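PDB 3TOY: mandelate racemase/muconate lactonizing enzyme family protein, which belongs to the enolase superfamily, joining an N-terminal capping domain to a C-terminal barrel domain that holds a calcium ion at a carboxylate site. Local coordinates for residues A[28-33]-A[61-66]; A[99-104]-A[132-137]; A[348-353]-A[368-373]. All blocks are in the same frame, centred on the assembly; numbering follows the deposited sequence.

Contact 1 of 3, residues A[28-33]-A[61-66]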
loop_
_atom_site.group_PDB
_atom_site.type_symbol
_atom_site.label_atom_id
_atom_site.label_comp_id
_atom_site.label_asym_id
_atom_site.label_seq_id
_atom_site.Cartn_x
_atom_site.Cartn_y
_atom_site.Cartn_z
ATOM N N ALA A 28 23.852 2.797 46.047
ATOM C CA ALA A 28 22.553 2.152 46.204
ATOM C C ALA A 28 21.539 3.154 46.699
ATOM O O ALA A 28 21.881 4.142 47.348
ATOM C CB ALA A 28 22.634 0.961 47.150
ATOM N N ILE A 29 20.284 2.910 46.351
ATOM C CA ILE A 29 19.182 3.726 46.791
ATOM C C ILE A 29 18.873 3.327 48.224
ATOM O O ILE A 29 18.875 2.132 48.544
ATOM C CB ILE A 29 17.945 3.462 45.900
ATOM C CG1 ILE A 29 18.224 3.966 44.467
ATOM C CG2 ILE A 29 16.679 4.094 46.492
ATOM C CD1 ILE A 29 17.356 3.287 43.413
ATOM N N THR A 30 18.620 4.324 49.077
ATOM C CA THR A 30 18.253 4.065 50.475
ATOM C C THR A 30 16.795 4.429 50.736
ATOM O O THR A 30 16.132 3.838 51.587
ATOM C CB THR A 30 19.169 4.824 51.461
ATOM O OG1 THR A 30 19.192 6.218 51.127
ATOM C CG2 THR A 30 20.592 4.285 51.398
ATOM N N GLY A 31 16.273 5.401 49.998
ATOM C CA GLY A 31 14.885 5.767 50.182
ATOM C C GLY A 31 14.377 6.737 49.141
ATOM O O GLY A 31 15.156 7.328 48.389
ATOM N N VAL A 32 13.064 6.915 49.132
ATOM C CA VAL A 32 12.419 7.811 48.200
ATOM C C VAL A 32 11.301 8.546 48.927
ATOM O O VAL A 32 10.451 7.931 49.570
ATOM C CB VAL A 32 11.844 6.995 47.004
ATOM C CG1 VAL A 32 10.952 7.855 46.149
ATOM C CG2 VAL A 32 12.987 6.412 46.193
ATOM N N THR A 33 11.291 9.869 48.833
ATOM C CA THR A 33 10.186 10.616 49.383
ATOM C C THR A 33 9.663 11.573 48.323
ATOM O O THR A 33 10.403 12.000 47.445
ATOM C CB THR A 33 10.592 11.385 50.663
ATOM O OG1 THR A 33 11.450 12.480 50.324
ATOM C CG2 THR A 33 11.317 10.455 51.613
ATOM N N ASP A 61 12.588 13.086 45.800
ATOM C CA ASP A 61 13.935 12.947 46.342
ATOM C C ASP A 61 14.298 11.485 46.447
ATOM O O ASP A 61 13.585 10.696 47.058
ATOM C CB ASP A 61 14.034 13.587 47.732
ATOM C CG ASP A 61 13.707 15.055 47.709
ATOM O OD1 ASP A 61 14.307 15.786 46.906
ATOM O OD2 ASP A 61 12.842 15.490 48.492
ATOM N N VAL A 62 15.423 11.123 45.867
ATOM C CA VAL A 62 15.881 9.755 45.946
ATOM C C VAL A 62 17.198 9.736 46.712
ATOM O O VAL A 62 18.234 10.134 46.193
ATOM C CB VAL A 62 16.082 9.126 44.540
ATOM C CG1 VAL A 62 16.692 7.719 44.665
ATOM C CG2 VAL A 62 14.749 9.082 43.767
ATOM N N THR A 63 17.157 9.257 47.954
ATOM C CA THR A 63 18.354 9.268 48.785
ATOM C C THR A 63 19.187 8.050 48.449
ATOM O O THR A 63 18.642 6.978 48.179
ATOM C CB THR A 63 18.004 9.248 50.303
ATOM O OG1 THR A 63 17.291 8.044 50.608
ATOM C CG2 THR A 63 17.143 10.440 50.680
ATOM N N THR A 64 20.503 8.222 48.479
ATOM C CA THR A 64 21.441 7.145 48.213
ATOM C C THR A 64 22.363 6.960 49.417
ATOM O O THR A 64 22.295 7.723 50.380
ATOM C CB THR A 64 22.324 7.468 47.002
ATOM O OG1 THR A 64 23.310 8.450 47.356
ATOM C CG2 THR A 64 21.452 8.013 45.855
ATOM N N ASP A 65 23.236 5.964 49.330
ATOM C CA ASP A 65 24.192 5.674 50.395
ATOM C C ASP A 65 25.556 6.312 50.137
ATOM O O ASP A 65 26.564 5.879 50.700
ATOM C CB ASP A 65 24.326 4.154 50.586
ATOM C CG ASP A 65 24.935 3.452 49.370
ATOM O OD1 ASP A 65 25.168 4.108 48.329
ATOM O OD2 ASP A 65 25.197 2.237 49.463
ATOM N N GLN A 66 25.605 7.326 49.271
ATOM C CA GLN A 66 26.879 7.985 48.973
ATOM C C GLN A 66 26.818 9.501 49.129
ATOM O O GLN A 66 27.529 10.242 48.447
ATOM C CB GLN A 66 27.436 7.565 47.603
ATOM C CG GLN A 66 27.828 6.097 47.540
ATOM C CD GLN A 66 28.553 5.722 46.257
ATOM O OE1 GLN A 66 28.799 6.567 45.402
ATOM N NE2 GLN A 66 28.906 4.444 46.125
HETATM O O HOH W 1 20.589 7.250 52.971
HETATM O O HOH W 2 14.115 10.745 50.287
#
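Thr63 O is held by two successive amides of the facing strand. Thr30 N donates to Thr63 O in an almost straight bond of 2.8 Å (175° at the hydrogen), and Gly31 N adds a weak one to the same oxygen at 3.4 Å. Two residues thus face one, a classic beta bulge that shifts the register between Ile29 and Gly31. The hydroxyls of Thr30 and Thr63 are hydrogen-bonded beside it, 2.7 Å between Thr30 OG1 and Thr63 OG1, and either could be the donor; their side chains cross at about a right angle. In Thr30 the hydroxyl sits between the backbone N and the carbonyl carbon (chi1 53°), which turns it to its partner. Gly31 suits the bulge because a CB there would press on Thr63 OG1. The strands belong to the hairpin 29-47/50-64, in the antiparallel sheet of the N-terminal capping domain. Val32 and Val62, a non-hydrogen-bonded pair, lie side by side with Val32 CG2 and Val62 CG2 4.0 Å apart; both face helix 122-142, on Leu130 and Ala133, as their branched apolar shape suits. The pair Thr33 and Asp61 is joined by two backbone hydrogen bonds, Thr33 N to Asp61 O and Asp61 N to Thr33 O, while Asp61 OD1 also bonds to His71. Near the strand end, Asp65 OD1 accepts a hydrogen bond from Ala28 N at 2.9 Å, from 51° above the carboxylate plane. Asp65 N returns a bond to Ala28 O at 3.0 Å. Next to it Thr64 makes an ST turn, its OG1 accepting from Gln66 N at 3.2 Å and also bonding to Val68 O.

Contact 2 of 3, residues A[99-104]-A[132-137]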
loop_
_atom_site.group_PDB
_atom_site.type_symbol
_atom_site.label_atom_id
_atom_site.label_comp_id
_atom_site.label_asym_id
_atom_site.label_seq_id
_atom_site.Cartn_x
_atom_site.Cartn_y
_atom_site.Cartn_z
ATOM N N LYS A 99 18.599 -1.304 46.015
ATOM C CA LYS A 99 18.983 -1.518 44.616
ATOM C C LYS A 99 20.081 -0.567 44.148
ATOM O O LYS A 99 20.130 0.601 44.539
ATOM C CB LYS A 99 17.755 -1.362 43.710
ATOM C CG LYS A 99 16.597 -2.286 44.054
ATOM C CD LYS A 99 16.518 -3.441 43.073
ATOM C CE LYS A 99 15.319 -4.338 43.351
ATOM N NZ LYS A 99 15.596 -5.286 44.471
ATOM N N ALA A 100 20.936 -1.069 43.272
ATOM C CA ALA A 100 21.996 -0.285 42.653
ATOM C C ALA A 100 21.403 0.817 41.761
ATOM O O ALA A 100 20.388 0.608 41.087
ATOM C CB ALA A 100 22.913 -1.207 41.841
ATOM N N LEU A 101 22.036 1.984 41.788
ATOM C CA LEU A 101 21.577 3.161 41.064
ATOM C C LEU A 101 22.030 3.015 39.619
ATOM O O LEU A 101 23.095 3.523 39.218
ATOM C CB LEU A 101 22.172 4.433 41.683
ATOM C CG LEU A 101 21.756 5.793 41.135
ATOM C CD1 LEU A 101 20.324 6.089 41.492
ATOM C CD2 LEU A 101 22.688 6.891 41.656
ATOM N N VAL A 102 21.231 2.275 38.851
ATOM C CA VAL A 102 21.568 1.930 37.472
ATOM C C VAL A 102 20.294 2.180 36.669
ATOM O O VAL A 102 19.429 1.335 36.641
ATOM C CB VAL A 102 22.003 0.451 37.348
ATOM C CG1 VAL A 102 22.322 0.105 35.907
ATOM C CG2 VAL A 102 23.258 0.172 38.231
ATOM N N PRO A 103 20.171 3.375 36.062
ATOM C CA PRO A 103 18.903 3.817 35.445
ATOM C C PRO A 103 18.292 2.816 34.462
ATOM O O PRO A 103 17.099 2.548 34.526
ATOM C CB PRO A 103 19.302 5.117 34.745
ATOM C CG PRO A 103 20.395 5.678 35.672
ATOM C CD PRO A 103 21.186 4.449 36.049
ATOM N N VAL A 104 19.096 2.281 33.560
ATOM C CA VAL A 104 18.584 1.348 32.550
ATOM C C VAL A 104 18.012 0.092 33.200
ATOM O O VAL A 104 16.935 -0.398 32.830
ATOM C CB VAL A 104 19.692 0.990 31.541
ATOM C CG1 VAL A 104 19.259 -0.158 30.606
ATOM C CG2 VAL A 104 20.081 2.248 30.777
ATOM N N MET A 132 14.302 10.354 36.211
ATOM C CA MET A 132 15.005 11.646 36.154
ATOM C C MET A 132 15.835 11.861 37.432
ATOM O O MET A 132 16.979 12.319 37.382
ATOM C CB MET A 132 14.019 12.803 35.992
ATOM C CG MET A 132 13.498 12.994 34.560
ATOM S SD MET A 132 12.439 14.422 34.400
ATOM C CE MET A 132 10.910 13.771 35.065
ATOM N N ALA A 133 15.237 11.534 38.569
ATOM C CA ALA A 133 15.941 11.677 39.843
ATOM C C ALA A 133 17.153 10.744 39.907
ATOM O O ALA A 133 18.194 11.126 40.449
ATOM C CB ALA A 133 14.993 11.448 41.005
ATOM N N PHE A 134 17.062 9.542 39.325
ATOM C CA PHE A 134 18.244 8.662 39.310
ATOM C C PHE A 134 19.404 9.275 38.528
ATOM O O PHE A 134 20.563 9.219 38.945
ATOM C CB PHE A 134 17.992 7.272 38.708
ATOM C CG PHE A 134 16.856 6.503 39.319
ATOM C CD1 PHE A 134 16.569 6.569 40.681
ATOM C CD2 PHE A 134 16.096 5.654 38.516
ATOM C CE1 PHE A 134 15.521 5.833 41.217
ATOM C CE2 PHE A 134 15.050 4.928 39.041
ATOM C CZ PHE A 134 14.761 5.007 40.395
ATOM N N TRP A 135 19.113 9.806 37.345
ATOM C CA TRP A 135 20.170 10.395 36.544
ATOM C C TRP A 135 20.722 11.636 37.243
ATOM O O TRP A 135 21.921 11.938 37.167
ATOM C CB TRP A 135 19.637 10.767 35.142
ATOM C CG TRP A 135 19.627 9.597 34.182
ATOM C CD1 TRP A 135 18.552 8.830 33.822
ATOM C CD2 TRP A 135 20.750 9.079 33.453
ATOM N NE1 TRP A 135 18.945 7.860 32.914
ATOM C CE2 TRP A 135 20.286 8.000 32.670
ATOM C CE3 TRP A 135 22.106 9.419 33.390
ATOM C CZ2 TRP A 135 21.132 7.252 31.854
ATOM C CZ3 TRP A 135 22.943 8.663 32.589
ATOM C CH2 TRP A 135 22.452 7.607 31.818
ATOM N N ASP A 136 19.836 12.381 37.884
ATOM C CA ASP A 136 20.258 13.579 38.600
ATOM C C ASP A 136 21.293 13.182 39.650
ATOM O O ASP A 136 22.315 13.846 39.817
ATOM C CB ASP A 136 19.075 14.234 39.303
ATOM C CG ASP A 136 19.517 15.373 40.202
ATOM O OD1 ASP A 136 19.974 16.395 39.671
ATOM O OD2 ASP A 136 19.434 15.228 41.438
ATOM N N ALA A 137 21.015 12.086 40.348
ATOM C CA ALA A 137 21.907 11.595 41.386
ATOM C C ALA A 137 23.241 11.176 40.796
ATOM O O ALA A 137 24.290 11.500 41.346
ATOM C CB ALA A 137 21.265 10.457 42.172
#
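Pro103 and Trp135 meet at about a right angle, the proline ring standing over one face of the indole. Pro103 CG lies 3.8 Å from the centroid of the five-membered ring of Trp135, only 13° off its normal, a CH-pi contact. This joins the start of helix 103-113 to helix 122-142 in the N-terminal domain of the enolase superfamily fold. Proline fits the first turn of a helix, just after the N-cap residue Val102, because no backbone N-H is needed there; its compact, puckered apolar ring can lie against the flat indole. On helix 122-142, Phe134 and Ala137 lie about one turn apart and receive Leu101, the centre of an inverse gamma turn. The leucine comes in obliquely to the phenylalanine, touching with one methyl: Leu101 CD1 is 3.8 Å from Phe134 CB. The other branch, Leu101 CD2, reaches Ala137 CB at 3.9 Å, where the small alanine lets the methyl come close to the helix. A first torsion of -176° carries Leu101 CG away from its backbone N, and from there the two methyls part, one to each residue. Phe134, next to Trp135 in sequence, also touches the proline: Pro103 CG is 4.2 Å from Phe134 CB. Beyond the contact, Phe134 packs on Val62 of the sheet and on Leu106 and Met110. The indole of Trp135 lies beside Gly151 of the second subunit and about 4 Å from a bound o-acetaldehydyl-hexaethylene glycol. Its NE1 bonds to Thr302 OG1, while Pro103 CB sits 3.3 Å from that same Trp135 NE1.

Contact 3 of 3, residues A[348-353]-A[368-373]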
loop_
_atom_site.group_PDB
_atom_site.type_symbol
_atom_site.label_atom_id
_atom_site.label_comp_id
_atom_site.label_asym_id
_atom_site.label_seq_id
_atom_site.Cartn_x
_atom_site.Cartn_y
_atom_site.Cartn_z
ATOM N N ALA A 348 9.720 28.983 41.415
ATOM C CA ALA A 348 9.457 29.434 42.774
ATOM C C ALA A 348 10.048 28.506 43.832
ATOM O O ALA A 348 10.403 28.957 44.927
ATOM C CB ALA A 348 7.965 29.605 42.980
ATOM N N ILE A 349 10.169 27.214 43.521
ATOM C CA ILE A 349 10.677 26.255 44.512
ATOM C C ILE A 349 12.070 25.689 44.235
ATOM O O ILE A 349 12.508 24.750 44.894
ATOM C CB ILE A 349 9.667 25.118 44.809
ATOM C CG1 ILE A 349 9.267 24.371 43.518
ATOM C CG2 ILE A 349 8.428 25.681 45.498
ATOM C CD1 ILE A 349 10.366 23.446 43.002
ATOM N N LEU A 350 12.783 26.289 43.287
ATOM C CA LEU A 350 14.153 25.872 42.969
ATOM C C LEU A 350 15.228 26.817 43.528
ATOM O O LEU A 350 15.066 28.030 43.473
ATOM C CB LEU A 350 14.333 25.818 41.450
ATOM C CG LEU A 350 13.629 24.658 40.748
ATOM C CD1 LEU A 350 13.907 24.794 39.256
ATOM C CD2 LEU A 350 14.164 23.336 41.290
ATOM N N THR A 351 16.343 26.265 44.008
ATOM C CA THR A 351 17.471 27.104 44.454
ATOM C C THR A 351 18.072 27.892 43.288
ATOM O O THR A 351 18.589 28.997 43.457
ATOM C CB THR A 351 18.580 26.279 45.156
ATOM O OG1 THR A 351 19.239 25.440 44.199
ATOM C CG2 THR A 351 17.995 25.411 46.264
ATOM N N GLU A 352 17.986 27.327 42.091
ATOM C CA GLU A 352 18.500 28.003 40.907
ATOM C C GLU A 352 17.500 27.923 39.758
ATOM O O GLU A 352 17.548 27.003 38.939
ATOM C CB GLU A 352 19.864 27.437 40.527
ATOM C CG GLU A 352 21.006 28.166 41.237
ATOM C CD GLU A 352 22.257 27.328 41.377
ATOM O OE1 GLU A 352 22.225 26.136 41.006
ATOM O OE2 GLU A 352 23.274 27.861 41.870
ATOM N N PRO A 353 16.573 28.883 39.714
ATOM C CA PRO A 353 15.516 28.922 38.716
ATOM C C PRO A 353 16.065 28.998 37.291
ATOM O O PRO A 353 17.185 29.467 37.063
ATOM C CB PRO A 353 14.756 30.206 39.059
ATOM C CG PRO A 353 15.016 30.410 40.530
ATOM C CD PRO A 353 16.434 29.957 40.715
ATOM N N LEU A 368 20.753 17.467 37.257
ATOM C CA LEU A 368 19.813 18.243 36.459
ATOM C C LEU A 368 19.699 19.686 36.917
ATOM O O LEU A 368 18.908 20.449 36.368
ATOM C CB LEU A 368 18.417 17.603 36.468
ATOM C CG LEU A 368 18.335 16.187 35.883
ATOM C CD1 LEU A 368 16.948 15.619 36.173
ATOM C CD2 LEU A 368 18.659 16.153 34.369
ATOM N N GLY A 369 20.481 20.068 37.927
ATOM C CA GLY A 369 20.411 21.422 38.443
ATOM C C GLY A 369 19.125 21.663 39.205
ATOM O O GLY A 369 18.591 22.761 39.189
ATOM N N LEU A 370 18.624 20.631 39.875
ATOM C CA LEU A 370 17.374 20.740 40.611
ATOM C C LEU A 370 17.654 20.526 42.104
ATOM O O LEU A 370 17.883 19.404 42.538
ATOM C CB LEU A 370 16.358 19.702 40.117
ATOM C CG LEU A 370 15.924 19.778 38.641
ATOM C CD1 LEU A 370 14.911 18.666 38.343
ATOM C CD2 LEU A 370 15.331 21.127 38.331
ATOM N N ALA A 371 17.678 21.608 42.864
ATOM C CA ALA A 371 17.790 21.531 44.321
ATOM C C ALA A 371 16.711 22.448 44.838
ATOM O O ALA A 371 16.423 23.476 44.219
ATOM C CB ALA A 371 19.149 21.993 44.773
ATOM N N TRP A 372 16.098 22.087 45.956
ATOM C CA TRP A 372 14.940 22.821 46.419
ATOM C C TRP A 372 15.294 24.031 47.283
ATOM O O TRP A 372 16.166 23.966 48.153
ATOM C CB TRP A 372 14.015 21.911 47.215
ATOM C CG TRP A 372 13.891 20.540 46.656
ATOM C CD1 TRP A 372 14.188 19.363 47.285
ATOM C CD2 TRP A 372 13.445 20.193 45.338
ATOM N NE1 TRP A 372 13.940 18.308 46.443
ATOM C CE2 TRP A 372 13.486 18.788 45.241
ATOM C CE3 TRP A 372 13.009 20.936 44.236
ATOM C CZ2 TRP A 372 13.114 18.106 44.084
ATOM C CZ3 TRP A 372 12.640 20.259 43.085
ATOM C CH2 TRP A 372 12.697 18.858 43.019
ATOM N N ASN A 373 14.608 25.134 47.018
ATOM C CA ASN A 373 14.527 26.239 47.962
ATOM C C ASN A 373 13.527 25.815 49.048
ATOM O O ASN A 373 12.318 26.008 48.913
ATOM C CB ASN A 373 14.060 27.496 47.231
ATOM C CG ASN A 373 13.792 28.661 48.171
ATOM O OD1 ASN A 373 13.882 28.531 49.394
ATOM N ND2 ASN A 373 13.455 29.807 47.594
HETATM O O HOH W 3 13.312 29.873 44.363
HETATM O O HOH W 4 17.940 24.483 41.565
HETATM O O HOH W 5 19.615 25.262 37.486
#
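The indole of Trp372 is met at its edge, in plane, by the carbonyl oxygen of Ile349, and obliquely by two aliphatic methyls. Ile349 CD1 lies 3.8 Å from Trp372 CE3, its side chain running alongside the indole and pointing the same way. Leu350 CD2 touches Trp372 CZ3 at 3.9 Å, so both branched apolar residues meet the six-membered ring; Leu350 CD2 also packs on Leu370 CD2. His71 meets the indole with planes at about 75°, and Trp372 NE1 bonds to Asp61 OD1. The backbones form a single beta bridge between two loops of the C-terminal domain, at Leu350 and Trp372. Thr351 N gives Ala371 O an almost straight bond of 2.8 Å (176° at the hydrogen). Asn373 N reaches Ile349 O at 3.0 Å from 55° above the carbonyl plane. Beyond the bridge, water 4 accepts from Glu352 N and Ala371 N and donates to Gly369 O, extending the link where the loops part. Gly369 itself has a positive phi, a backbone shape favourable to glycine. Asn373 is the N-cap of helix 374-380, its OD1 bonding to Ser375 OG and weakly to Ala376 N. The two loops are thus paired through backbone bonds, whereas the polar groups of Trp372 and Asn373 find partners outside the contact, in the N-terminal domain and the following helix.

Along the chain the three contacts follow in series, each closing before the next opens. Contacts 1 and 2 share the N-terminal domain, with centres about 10 Å apart: the hairpin packs against helix 122-142, where Val62 CG2 meets Ala133 CB, and Ile29 N probably bonds to Lys99 O. Contact 3 belongs to the C-terminal domain, its centre about 19 Å from each of the others. Two probable hydrogen bonds nevertheless cross the domain boundary, one from Trp372 NE1 to Asp61 OD1 of contact 1 and the other from Leu368 N to Asp136 OD1 of contact 2. Segment 368-373 is therefore tied to both the sheet and helix 122-142 of the capping domain, joining the two domains directly.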